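Long-range contact in O-methyltransferase (Bacillus halodurans, PDB 2GPY), which is of unproven function but probably transfers a methyl group from S-adenosylmethionine to an oxygen atom of its acceptor substrate: residues I58-T63 and V129-A134. Numbering follows the deposited sequence.
Sequences ILEIGT and VLFIDA
Two neighbouring parallel strands at the centre of a Rossmann-like methyltransferase sheet meet here, 57-61 lying between 80-85 and 127-133. Three hydrogen bonds lace their backbones: Leu59 N gives its hydrogen to Val129 O (2.9 Å), Leu59 O receives that of Phe131 N (2.8 Å), and Ile61 N reaches Phe131 O (3.1 Å), the last two nearly along the C=O axis, the first in the plane of its carbonyl. At the end of strand 57-61 the backbones draw apart and a water bridges them, donating to Ile61 O and accepting from Asp133 N.

On one face Leu59 and Leu130 run side by side, both with CG anti to the backbone N, and Leu59 CD2 touches Leu130 CD1 at 3.8 Å. The Ile61 side chain crosses that of Leu130 obliquely, CG1 against CD1, and runs alongside Ile132, CG1 against CG2 (3.7 Å). These branched aliphatic chains suit a buried face covered by helix 139-146.

On the other, Ile58 CG1 meets Val129 CB (4.0 Å), beta-branched residues suited to extended strands. The extended Glu60 chain brings OE2 3.5 Å from Phe131 CD2, the carboxylate turned 31° from the ring; OE1 is hydrogen-bonded to Ser83 OG on strand 80-85, which helps accommodate the buried carboxylate. At Gly62 (phi 104°, psi 73°) any side chain would collide with Ile61 O, so glycine suits the place. A first strand leading into a glycine turn at its C-terminal end is typical of class I methyltransferases, where this turn probably borders the S-adenosylmethionine site.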
loop_
_atom_site.group_PDB
_atom_site.type_symbol
_atom_site.label_atom_id
_atom_site.label_comp_id
_atom_site.label_asym_id
_atom_site.label_seq_id
_atom_site.Cartn_x
_atom_site.Cartn_y
_atom_site.Cartn_z
ATOM N N ILE B 58 11.469 8.332 7.199
ATOM C CA ILE B 58 10.237 8.070 7.970
ATOM C C ILE B 58 10.296 8.895 9.251
ATOM O O ILE B 58 11.344 8.946 9.935
ATOM C CB ILE B 58 10.124 6.580 8.330
ATOM C CG1 ILE B 58 10.097 5.735 7.042
ATOM C CG2 ILE B 58 8.875 6.306 9.258
ATOM C CD1 ILE B 58 10.410 4.223 7.268
ATOM N N LEU B 59 9.191 9.567 9.564
ATOM C CA LEU B 59 9.038 10.264 10.847
ATOM C C LEU B 59 7.948 9.565 11.676
ATOM O O LEU B 59 6.840 9.297 11.193
ATOM C CB LEU B 59 8.660 11.728 10.613
ATOM C CG LEU B 59 8.295 12.508 11.881
ATOM C CD1 LEU B 59 9.481 12.596 12.862
ATOM C CD2 LEU B 59 7.791 13.878 11.509
ATOM N N GLU B 60 8.273 9.253 12.924
ATOM C CA GLU B 60 7.331 8.599 13.813
ATOM C C GLU B 60 7.105 9.444 15.048
ATOM O O GLU B 60 8.062 9.929 15.645
ATOM C CB GLU B 60 7.882 7.227 14.241
ATOM C CG GLU B 60 7.220 6.634 15.481
ATOM C CD GLU B 60 7.828 5.284 15.821
ATOM O OE1 GLU B 60 8.979 5.248 16.307
ATOM O OE2 GLU B 60 7.161 4.269 15.510
ATOM N N ILE B 61 5.846 9.602 15.439
ATOM C CA ILE B 61 5.546 10.327 16.663
ATOM C C ILE B 61 5.117 9.307 17.700
ATOM O O ILE B 61 4.064 8.675 17.545
ATOM C CB ILE B 61 4.406 11.340 16.462
ATOM C CG1 ILE B 61 4.640 12.205 15.194
ATOM C CG2 ILE B 61 4.193 12.181 17.758
ATOM C CD1 ILE B 61 5.945 12.994 15.141
ATOM N N GLY B 62 5.928 9.152 18.750
ATOM C CA GLY B 62 5.623 8.202 19.808
ATOM C C GLY B 62 6.472 6.955 19.714
ATOM O O GLY B 62 5.978 5.886 19.355
ATOM N N THR B 63 7.758 7.080 20.052
ATOM C CA THR B 63 8.677 5.947 19.926
ATOM C C THR B 63 8.419 4.801 20.878
ATOM O O THR B 63 8.695 3.650 20.535
ATOM C CB THR B 63 10.188 6.355 19.708
ATOM O OG1 THR B 63 11.141 5.441 20.299
ATOM C CG2 THR B 63 10.443 7.725 19.988
ATOM N N VAL B 129 7.126 9.191 4.801
ATOM C CA VAL B 129 6.120 8.533 5.643
ATOM C C VAL B 129 6.085 9.251 6.991
ATOM O O VAL B 129 7.141 9.542 7.557
ATOM C CB VAL B 129 6.472 7.007 5.897
ATOM C CG1 VAL B 129 5.521 6.382 6.965
ATOM C CG2 VAL B 129 6.466 6.177 4.603
ATOM N N LEU B 130 4.869 9.491 7.505
ATOM C CA LEU B 130 4.641 9.915 8.873
ATOM C C LEU B 130 3.829 8.819 9.538
ATOM O O LEU B 130 2.809 8.402 8.997
ATOM C CB LEU B 130 3.815 11.235 8.880
ATOM C CG LEU B 130 3.285 11.689 10.243
ATOM C CD1 LEU B 130 4.485 11.953 11.267
ATOM C CD2 LEU B 130 2.359 12.930 10.165
ATOM N N PHE B 131 4.265 8.349 10.697
ATOM C CA PHE B 131 3.586 7.246 11.375
ATOM C C PHE B 131 3.086 7.766 12.716
ATOM O O PHE B 131 3.889 8.174 13.556
ATOM C CB PHE B 131 4.603 6.083 11.566
ATOM C CG PHE B 131 4.021 4.831 12.187
ATOM C CD1 PHE B 131 2.678 4.511 12.057
ATOM C CD2 PHE B 131 4.848 3.940 12.869
ATOM C CE1 PHE B 131 2.148 3.324 12.638
ATOM C CE2 PHE B 131 4.319 2.756 13.476
ATOM C CZ PHE B 131 2.977 2.463 13.355
ATOM N N ILE B 132 1.760 7.756 12.902
ATOM C CA ILE B 132 1.132 8.211 14.128
ATOM C C ILE B 132 0.079 7.204 14.591
ATOM O O ILE B 132 -0.248 6.259 13.881
ATOM C CB ILE B 132 0.506 9.616 13.968
ATOM C CG1 ILE B 132 -0.496 9.635 12.803
ATOM C CG2 ILE B 132 1.608 10.677 13.750
ATOM C CD1 ILE B 132 -1.141 11.029 12.545
ATOM N N ASP B 133 -0.462 7.437 15.776
ATOM C CA ASP B 133 -1.257 6.436 16.462
ATOM C C ASP B 133 -2.555 7.079 16.912
ATOM O O ASP B 133 -2.557 7.970 17.786
ATOM C CB ASP B 133 -0.479 5.884 17.670
ATOM C CG ASP B 133 -1.196 4.724 18.365
ATOM O OD1 ASP B 133 -2.430 4.560 18.217
ATOM O OD2 ASP B 133 -0.496 3.955 19.056
ATOM N N ALA B 134 -3.660 6.629 16.316
ATOM C CA ALA B 134 -4.984 7.143 16.669
ATOM C C ALA B 134 -5.379 6.829 18.114
ATOM O O ALA B 134 -6.388 7.358 18.605
ATOM C CB ALA B 134 -6.033 6.622 15.704
HETATM O O HOH W 1 1.166 9.204 17.435
#